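Local coordinates for protein VP1 (Merkel cell polyomavirus, PDB 4FMH) that forms the pentameric units of the icosahedral viral capsid and binds sialylated oligosaccharides through a site required for infection, at residues Val110-Val118 with Gly260-Lys268; Ile125-His133 with Ser215-Leu226. All coordinates share one frame; numbering follows the deposited sequence. Where two conformers were deposited one is given.

Contact 1: Val110-Val118 with Gly260-Lys268; sequences VHYWDMKRV and GFLFKTSGK. With SIA (N-acetyl-alpha-neuraminic acid), chain U.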
# COMPACT_ATOMS: atom_id res chain seq x y z
N VAL B 110 -16.88 -17.89 5.67
CA VAL B 110 -15.78 -18.69 6.24
C VAL B 110 -16.29 -19.99 6.86
O VAL B 110 -15.70 -20.53 7.79
CB VAL B 110 -14.93 -17.89 7.26
CG1 VAL B 110 -14.12 -16.77 6.55
CG2 VAL B 110 -15.80 -17.33 8.40
N HIS B 111 -17.39 -20.50 6.31
CA HIS B 111 -18.06 -21.67 6.85
C HIS B 111 -18.57 -22.60 5.75
O HIS B 111 -19.59 -23.27 5.91
CB HIS B 111 -19.21 -21.25 7.79
CG HIS B 111 -20.18 -20.31 7.16
ND1 HIS B 111 -21.22 -20.74 6.37
CD2 HIS B 111 -20.24 -18.96 7.16
CE1 HIS B 111 -21.90 -19.70 5.92
NE2 HIS B 111 -21.32 -18.60 6.38
N TYR B 112 -17.83 -22.63 4.63
CA TYR B 112 -18.05 -23.65 3.61
C TYR B 112 -17.91 -25.01 4.29
O TYR B 112 -16.99 -25.21 5.08
CB TYR B 112 -17.04 -23.49 2.46
CG TYR B 112 -16.97 -24.68 1.54
CD1 TYR B 112 -18.09 -25.10 0.82
CD2 TYR B 112 -15.79 -25.40 1.40
CE1 TYR B 112 -18.03 -26.21 -0.02
CE2 TYR B 112 -15.72 -26.50 0.56
CZ TYR B 112 -16.84 -26.91 -0.13
OH TYR B 112 -16.78 -28.01 -0.96
N TRP B 113 -18.82 -25.94 4.01
CA TRP B 113 -18.91 -27.16 4.83
C TRP B 113 -17.61 -27.95 4.88
O TRP B 113 -17.28 -28.55 5.91
CB TRP B 113 -20.10 -28.05 4.43
CG TRP B 113 -19.96 -28.77 3.12
CD1 TRP B 113 -20.45 -28.37 1.91
CD2 TRP B 113 -19.30 -30.02 2.88
NE1 TRP B 113 -20.14 -29.29 0.94
CE2 TRP B 113 -19.43 -30.31 1.50
CE3 TRP B 113 -18.60 -30.93 3.70
CZ2 TRP B 113 -18.89 -31.47 0.92
CZ3 TRP B 113 -18.07 -32.09 3.12
CH2 TRP B 113 -18.22 -32.35 1.74
N ASP B 114 -16.86 -27.92 3.77
CA ASP B 114 -15.61 -28.66 3.65
C ASP B 114 -14.39 -27.74 3.65
O ASP B 114 -13.37 -28.06 3.04
CB ASP B 114 -15.62 -29.52 2.38
CG ASP B 114 -14.63 -30.68 2.43
OD1 ASP B 114 -14.29 -31.14 3.54
OD2 ASP B 114 -14.21 -31.13 1.35
N MET B 115 -14.49 -26.61 4.35
CA MET B 115 -13.41 -25.64 4.39
C MET B 115 -12.34 -26.06 5.39
O MET B 115 -12.65 -26.43 6.52
CB MET B 115 -13.95 -24.27 4.81
CG MET B 115 -13.36 -23.10 4.03
SD MET B 115 -14.33 -21.60 4.29
CE MET B 115 -14.02 -20.72 2.76
N LYS B 116 -11.08 -26.01 4.97
CA LYS B 116 -9.96 -26.19 5.90
C LYS B 116 -10.00 -25.08 6.95
O LYS B 116 -10.22 -23.91 6.63
CB LYS B 116 -8.62 -26.17 5.15
CG LYS B 116 -7.39 -26.38 6.03
CD LYS B 116 -6.14 -26.61 5.20
CE LYS B 116 -4.89 -26.75 6.07
NZ LYS B 116 -4.93 -27.95 6.97
N ARG B 117 -9.80 -25.46 8.22
CA ARG B 117 -9.83 -24.49 9.32
C ARG B 117 -8.48 -23.78 9.45
O ARG B 117 -7.43 -24.34 9.10
CB ARG B 117 -10.17 -25.19 10.63
CG ARG B 117 -11.57 -25.80 10.70
CD ARG B 117 -11.74 -26.52 12.02
NE ARG B 117 -12.97 -27.30 12.13
CZ ARG B 117 -14.04 -26.95 12.85
NH1 ARG B 117 -14.05 -25.79 13.50
NH2 ARG B 117 -15.10 -27.75 12.91
N VAL B 118 -8.51 -22.56 9.97
CA VAL B 118 -7.27 -21.83 10.26
C VAL B 118 -6.49 -22.49 11.40
O VAL B 118 -5.26 -22.49 11.41
CB VAL B 118 -7.51 -20.32 10.53
CG1 VAL B 118 -8.38 -19.71 9.43
CG2 VAL B 118 -8.13 -20.10 11.89
N GLY B 260 -8.76 -16.04 -5.65
CA GLY B 260 -8.05 -16.84 -4.65
C GLY B 260 -8.47 -18.29 -4.59
O GLY B 260 -9.24 -18.76 -5.43
N PHE B 261 -7.94 -18.99 -3.59
CA PHE B 261 -8.17 -20.42 -3.41
C PHE B 261 -9.29 -20.71 -2.43
O PHE B 261 -9.42 -20.04 -1.40
CB PHE B 261 -6.92 -21.12 -2.85
CG PHE B 261 -5.74 -21.11 -3.77
CD1 PHE B 261 -5.67 -21.97 -4.87
CD2 PHE B 261 -4.65 -20.28 -3.50
CE1 PHE B 261 -4.55 -21.98 -5.70
CE2 PHE B 261 -3.52 -20.28 -4.33
CZ PHE B 261 -3.48 -21.14 -5.43
N LEU B 262 -10.09 -21.73 -2.75
CA LEU B 262 -10.93 -22.39 -1.77
C LEU B 262 -10.08 -23.49 -1.14
O LEU B 262 -9.59 -24.39 -1.84
CB LEU B 262 -12.17 -22.99 -2.43
CG LEU B 262 -13.19 -23.69 -1.51
CD1 LEU B 262 -13.87 -22.70 -0.55
CD2 LEU B 262 -14.23 -24.45 -2.32
N PHE B 263 -9.87 -23.39 0.16
CA PHE B 263 -9.05 -24.35 0.91
C PHE B 263 -9.94 -25.43 1.48
O PHE B 263 -10.77 -25.15 2.35
CB PHE B 263 -8.32 -23.64 2.05
CG PHE B 263 -7.18 -22.77 1.58
CD1 PHE B 263 -7.40 -21.47 1.15
CD2 PHE B 263 -5.88 -23.26 1.59
CE1 PHE B 263 -6.34 -20.67 0.72
CE2 PHE B 263 -4.81 -22.47 1.16
CZ PHE B 263 -5.04 -21.17 0.72
N LYS B 264 -9.77 -26.65 1.00
CA LYS B 264 -10.60 -27.78 1.41
C LYS B 264 -9.95 -28.56 2.56
O LYS B 264 -8.73 -28.61 2.66
CB LYS B 264 -10.87 -28.70 0.21
CG LYS B 264 -11.48 -27.99 -0.99
CD LYS B 264 -11.60 -28.92 -2.18
CE LYS B 264 -12.30 -28.21 -3.34
NZ LYS B 264 -12.26 -29.03 -4.59
N THR B 265 -10.79 -29.15 3.41
CA THR B 265 -10.35 -29.88 4.61
C THR B 265 -9.14 -30.80 4.38
O THR B 265 -8.21 -30.81 5.18
CB THR B 265 -11.52 -30.72 5.21
OG1 THR B 265 -12.67 -29.89 5.35
CG2 THR B 265 -11.15 -31.30 6.59
N SER B 266 -9.16 -31.57 3.29
CA SER B 266 -8.13 -32.55 2.98
C SER B 266 -6.76 -31.94 2.67
O SER B 266 -5.74 -32.64 2.71
CB SER B 266 -8.56 -33.37 1.77
OG SER B 266 -8.72 -32.50 0.67
N GLY B 267 -6.74 -30.64 2.36
CA GLY B 267 -5.53 -29.97 1.91
C GLY B 267 -5.62 -29.55 0.45
O GLY B 267 -4.85 -28.71 -0.01
N LYS B 268 -6.57 -30.14 -0.28
CA LYS B 268 -6.79 -29.80 -1.68
C LYS B 268 -7.17 -28.33 -1.81
O LYS B 268 -7.80 -27.76 -0.91
CB LYS B 268 -7.89 -30.68 -2.30
CG LYS B 268 -7.63 -32.19 -2.22
CD LYS B 268 -6.62 -32.67 -3.24
CE LYS B 268 -6.34 -34.17 -3.07
NZ LYS B 268 -7.45 -35.04 -3.54
C1 SIA U . -10.98 -34.07 -1.35
C2 SIA U . -12.42 -34.42 -1.75
C3 SIA U . -13.23 -33.12 -1.91
C4 SIA U . -12.93 -32.33 -3.19
C5 SIA U . -12.99 -33.23 -4.42
C6 SIA U . -12.15 -34.51 -4.24
C7 SIA U . -12.37 -35.46 -5.42
C8 SIA U . -11.31 -36.56 -5.57
C9 SIA U . -11.45 -37.69 -4.55
C10 SIA U . -13.35 -32.21 -6.62
C11 SIA U . -12.75 -31.39 -7.72
N5 SIA U . -12.56 -32.46 -5.58
O1A SIA U . -10.77 -33.05 -0.65
O1B SIA U . -10.04 -34.82 -1.71
O4 SIA U . -13.88 -31.26 -3.36
O6 SIA U . -12.46 -35.17 -2.99
O7 SIA U . -13.69 -36.03 -5.35
O8 SIA U . -11.37 -37.14 -6.88
O9 SIA U . -10.51 -37.45 -3.50
O10 SIA U . -14.50 -32.63 -6.70
O HOH W 1 -11.82 -32.15 1.74
O HOH W 2 -13.35 -28.73 7.65
O HOH W 3 -5.25 -30.17 5.30
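Thr265 OG1 is gripped from two directions: it donates to Asp114 OD1 at 2.7 Å, meeting the carboxylate from above its plane, and accepts from a water that also donates to Met115 O. With CG anti to the backbone N (chi1 -159°), the Asp114 side chain brings OD1 to this hydroxyl. Separately, the backbone O of Asp114 accepts the N-H of Thr265 at 2.8 Å. A short, branched threonine suits this place because its hydroxyl sits beside its own N-H and both reach Asp114. Asp114 OD2 accepts from another water, which also receives the Ser266 N-H and donates to the sialic acid carboxylate at O1A.

Lys116 N closes the bridge around Met115 and Lys264 with a nearly straight bond to Phe263 O, 2.8 Å. Here the strand 250-263 of the VP1 jelly roll runs out into a type I turn, Lys264 to Gly267, that forms part of the glycan pocket. Lys264 is extended beyond CG; its NZ forms a salt bridge with Asp51 and a cation-pi contact with Trp45, and donates to SIA O4 (3.0 Å). Ser266 OG donates to SIA O1A at a very short 2.5 Å, and Lys268, bent at chi2 and chi4, reaches O1B with NZ at 3.2 Å; a lysine here probably balances the sugar's negative charge.

Beneath the polar layer Leu262, CG anti to its N (chi1 -178°), crosses Tyr112 at about a right angle and lays CD2 over the ring face, 4.3 Å from the centroid. Its other methyl, CD1, meets Met115 CE at 3.9 Å.

Contact 2: Ile125-His133 with Ser215-Leu226; sequences IPVSGVNYH and SIQTGSQTPTVL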
# COMPACT_ATOMS: atom_id res chain seq x y z
N ILE B 125 -10.39 -21.12 6.42
CA ILE B 125 -9.47 -20.20 5.76
C ILE B 125 -10.26 -19.52 4.64
O ILE B 125 -10.77 -20.21 3.74
CB ILE B 125 -8.23 -20.92 5.16
CG1 ILE B 125 -7.43 -21.63 6.27
CG2 ILE B 125 -7.34 -19.92 4.39
CD1 ILE B 125 -6.45 -22.67 5.77
N PRO B 126 -10.39 -18.18 4.70
CA PRO B 126 -11.15 -17.48 3.67
C PRO B 126 -10.48 -17.58 2.30
O PRO B 126 -9.27 -17.80 2.22
CB PRO B 126 -11.18 -16.03 4.15
CG PRO B 126 -10.08 -15.91 5.13
CD PRO B 126 -9.81 -17.26 5.69
N VAL B 127 -11.29 -17.44 1.25
CA VAL B 127 -10.78 -17.35 -0.12
C VAL B 127 -9.67 -16.29 -0.18
O VAL B 127 -9.89 -15.11 0.11
CB VAL B 127 -11.93 -17.07 -1.12
CG1 VAL B 127 -11.38 -16.89 -2.53
CG2 VAL B 127 -12.95 -18.23 -1.09
N SER B 128 -8.48 -16.72 -0.57
CA SER B 128 -7.28 -15.88 -0.51
C SER B 128 -6.16 -16.51 -1.32
O SER B 128 -6.27 -17.65 -1.79
CB SER B 128 -6.83 -15.70 0.95
OG SER B 128 -6.68 -16.94 1.60
N GLY B 129 -5.08 -15.76 -1.51
CA GLY B 129 -3.94 -16.25 -2.28
C GLY B 129 -3.88 -15.62 -3.67
O GLY B 129 -4.01 -14.40 -3.81
N VAL B 130 -3.66 -16.46 -4.68
CA VAL B 130 -3.44 -15.97 -6.04
C VAL B 130 -4.62 -15.16 -6.55
O VAL B 130 -5.75 -15.65 -6.60
CB VAL B 130 -3.13 -17.13 -7.02
CG1 VAL B 130 -3.03 -16.60 -8.46
CG2 VAL B 130 -1.82 -17.85 -6.61
N ASN B 131 -4.35 -13.90 -6.91
CA ASN B 131 -5.31 -13.06 -7.63
C ASN B 131 -4.80 -12.68 -9.01
O ASN B 131 -3.60 -12.45 -9.20
CB ASN B 131 -5.62 -11.77 -6.85
CG ASN B 131 -6.76 -11.94 -5.86
OD1 ASN B 131 -7.85 -11.40 -6.06
ND2 ASN B 131 -6.51 -12.70 -4.79
N TYR B 132 -5.72 -12.62 -9.96
CA TYR B 132 -5.43 -12.09 -11.28
C TYR B 132 -6.66 -11.34 -11.75
O TYR B 132 -7.75 -11.92 -11.84
CB TYR B 132 -5.08 -13.22 -12.26
CG TYR B 132 -4.69 -12.76 -13.65
CD1 TYR B 132 -3.41 -12.25 -13.90
CD2 TYR B 132 -5.60 -12.83 -14.70
CE1 TYR B 132 -3.04 -11.82 -15.19
CE2 TYR B 132 -5.25 -12.40 -15.99
CZ TYR B 132 -3.97 -11.91 -16.22
OH TYR B 132 -3.63 -11.49 -17.49
N HIS B 133 -6.48 -10.06 -12.05
CA HIS B 133 -7.59 -9.20 -12.45
C HIS B 133 -7.22 -8.37 -13.66
O HIS B 133 -6.20 -7.69 -13.66
CB HIS B 133 -8.03 -8.30 -11.30
CG HIS B 133 -8.46 -9.06 -10.09
ND1 HIS B 133 -9.71 -9.63 -9.98
CD2 HIS B 133 -7.78 -9.41 -8.98
CE1 HIS B 133 -9.80 -10.27 -8.83
NE2 HIS B 133 -8.64 -10.15 -8.20
N SER B 215 -3.56 -6.80 -13.36
CA SER B 215 -2.65 -6.98 -12.23
C SER B 215 -2.65 -8.44 -11.80
O SER B 215 -3.62 -9.19 -12.04
CB SER B 215 -3.07 -6.08 -11.06
OG SER B 215 -4.32 -6.50 -10.52
N ILE B 216 -1.55 -8.84 -11.17
CA ILE B 216 -1.46 -10.15 -10.55
C ILE B 216 -1.04 -9.99 -9.09
O ILE B 216 -0.45 -8.97 -8.71
CB ILE B 216 -0.45 -11.09 -11.30
CG1 ILE B 216 -0.74 -12.57 -11.00
CG2 ILE B 216 1.00 -10.71 -11.00
CD1 ILE B 216 0.02 -13.56 -11.92
N GLN B 217 -1.38 -10.99 -8.29
CA GLN B 217 -0.92 -11.10 -6.91
C GLN B 217 -0.65 -12.57 -6.64
O GLN B 217 -1.57 -13.40 -6.74
CB GLN B 217 -1.98 -10.55 -5.96
CG GLN B 217 -1.82 -10.94 -4.50
CD GLN B 217 -3.01 -10.50 -3.69
OE1 GLN B 217 -3.25 -9.31 -3.52
NE2 GLN B 217 -3.80 -11.47 -3.21
N THR B 218 0.60 -12.91 -6.35
CA THR B 218 0.94 -14.31 -6.02
C THR B 218 1.00 -14.51 -4.50
O THR B 218 0.57 -13.65 -3.75
CB THR B 218 2.21 -14.81 -6.77
OG1 THR B 218 3.38 -14.17 -6.24
CG2 THR B 218 2.09 -14.52 -8.26
N GLY B 219 1.50 -15.66 -4.05
CA GLY B 219 1.42 -16.05 -2.64
C GLY B 219 0.22 -16.97 -2.42
O GLY B 219 -0.76 -16.89 -3.15
N SER B 220 0.30 -17.83 -1.42
CA SER B 220 -0.72 -18.88 -1.21
C SER B 220 -1.94 -18.44 -0.41
O SER B 220 -3.06 -18.89 -0.68
CB SER B 220 -0.09 -20.11 -0.56
OG SER B 220 0.58 -19.76 0.64
N GLN B 221 -1.73 -17.57 0.58
CA GLN B 221 -2.81 -17.11 1.45
C GLN B 221 -2.86 -15.59 1.51
O GLN B 221 -3.45 -15.02 2.43
CB GLN B 221 -2.64 -17.68 2.87
CG GLN B 221 -3.09 -19.14 3.00
CD GLN B 221 -3.15 -19.62 4.45
OE1 GLN B 221 -3.72 -18.95 5.31
NE2 GLN B 221 -2.58 -20.79 4.71
N THR B 222 -2.26 -14.94 0.52
CA THR B 222 -2.26 -13.47 0.42
C THR B 222 -3.69 -12.95 0.47
O THR B 222 -4.56 -13.46 -0.24
CB THR B 222 -1.59 -13.02 -0.89
OG1 THR B 222 -0.38 -13.77 -1.07
CG2 THR B 222 -1.27 -11.51 -0.87
N PRO B 223 -3.95 -11.94 1.32
CA PRO B 223 -5.29 -11.37 1.42
C PRO B 223 -5.83 -10.93 0.06
O PRO B 223 -5.10 -10.31 -0.74
CB PRO B 223 -5.08 -10.14 2.31
CG PRO B 223 -3.91 -10.51 3.16
CD PRO B 223 -3.01 -11.32 2.28
N THR B 224 -7.08 -11.29 -0.22
CA THR B 224 -7.78 -10.78 -1.38
C THR B 224 -8.35 -9.44 -0.97
O THR B 224 -9.14 -9.35 -0.03
CB THR B 224 -8.87 -11.74 -1.85
OG1 THR B 224 -8.26 -12.94 -2.34
CG2 THR B 224 -9.74 -11.11 -2.97
N VAL B 225 -7.91 -8.39 -1.67
CA VAL B 225 -8.26 -7.01 -1.34
C VAL B 225 -8.88 -6.39 -2.59
O VAL B 225 -8.19 -6.16 -3.59
CB VAL B 225 -7.01 -6.21 -0.90
CG1 VAL B 225 -7.34 -4.73 -0.69
CG2 VAL B 225 -6.39 -6.82 0.37
N LEU B 226 -10.19 -6.16 -2.53
CA LEU B 226 -10.93 -5.65 -3.69
C LEU B 226 -11.84 -4.50 -3.28
O LEU B 226 -12.33 -4.46 -2.15
CB LEU B 226 -11.76 -6.78 -4.33
CG LEU B 226 -10.96 -7.99 -4.86
CD1 LEU B 226 -11.89 -9.14 -5.22
CD2 LEU B 226 -10.08 -7.60 -6.05
O HOH W 4 -5.93 -16.50 4.17
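Asn131 and Gln217 lie side by side and point the same way from an antiparallel hydrogen-bonded pair, where strands 131-138 and 210-217 of the jelly roll run alongside each other. Their amide planes are turned 55° apart, and the two NH2 groups converge on one acceptor, Gly129 O. Gln217 NE2 reaches it at 3.0 Å in the carbonyl plane, whereas Asn131 ND2 comes from above that plane. Gln217 NE2 also donates to Pro223 O, and Asn131 ND2 to Thr224 OG1 at 3.0 Å, so the amides tie the strand pair to the loop that follows strand 210-217. Thr224 crosses Asn131 at about a right angle; its hydroxyl is further bonded to Val259 O on strand 250-263.

The oxygen of the Asn131 amide is held too: His133 NE2 donates to OD1 at 2.6 Å, in the ring plane and on a lone pair, which fixes the amide's orientation. Over one face of the same imidazole lies Leu226 CD2, 4.0 Å from the centroid, so a flat ring serves both a polar edge and an apolar face. His133 ND1 is bonded to Asp257.

Tyr132 and Ile216 make up the non-hydrogen-bonded pair, on the face opposite Asn131, His133, Ser215 and Gln217. With CG anti to its N, Tyr132 (chi1 -177°) turns its ring so that Ile216 CG1 lies near the ring plane at the edge, 4.0 Å from CD1, the two side chains crossing at a slant; Tyr132 OH bonds Tyr70.

Glycine suits position 129, whose backbone angles disfavour a CB that would also collide with Ser220 O. The N-H of Gly129 donates to Thr222 O at 2.7 Å, in the carbonyl plane and on a lone pair.

Overall arrangement
Contact 1 lies at the outer end of the subunit, its centre about 26 Å from the centre of the chain, against about 17 Å for that of contact 2. They meet through loop backbone: Phe261 N approaches Ser128 O and Lys116 O approaches Ile125 N, both probable hydrogen bonds. Both also reach neighbouring strands of one sheet, 250-263 and 131-138. In the mostly buried contact 1, polar and charged groups, with one bridging water, face the sugar, while Leu262, Tyr112 and Met115 supply apolar packing. Contact 2, partly buried, combines a short antiparallel strand pair with loop contacts, using neutral amides and an imidazole. Both touch neighbouring subunits; in contact 2 this includes sheet pairing through Ser215, Ile216 and Leu226.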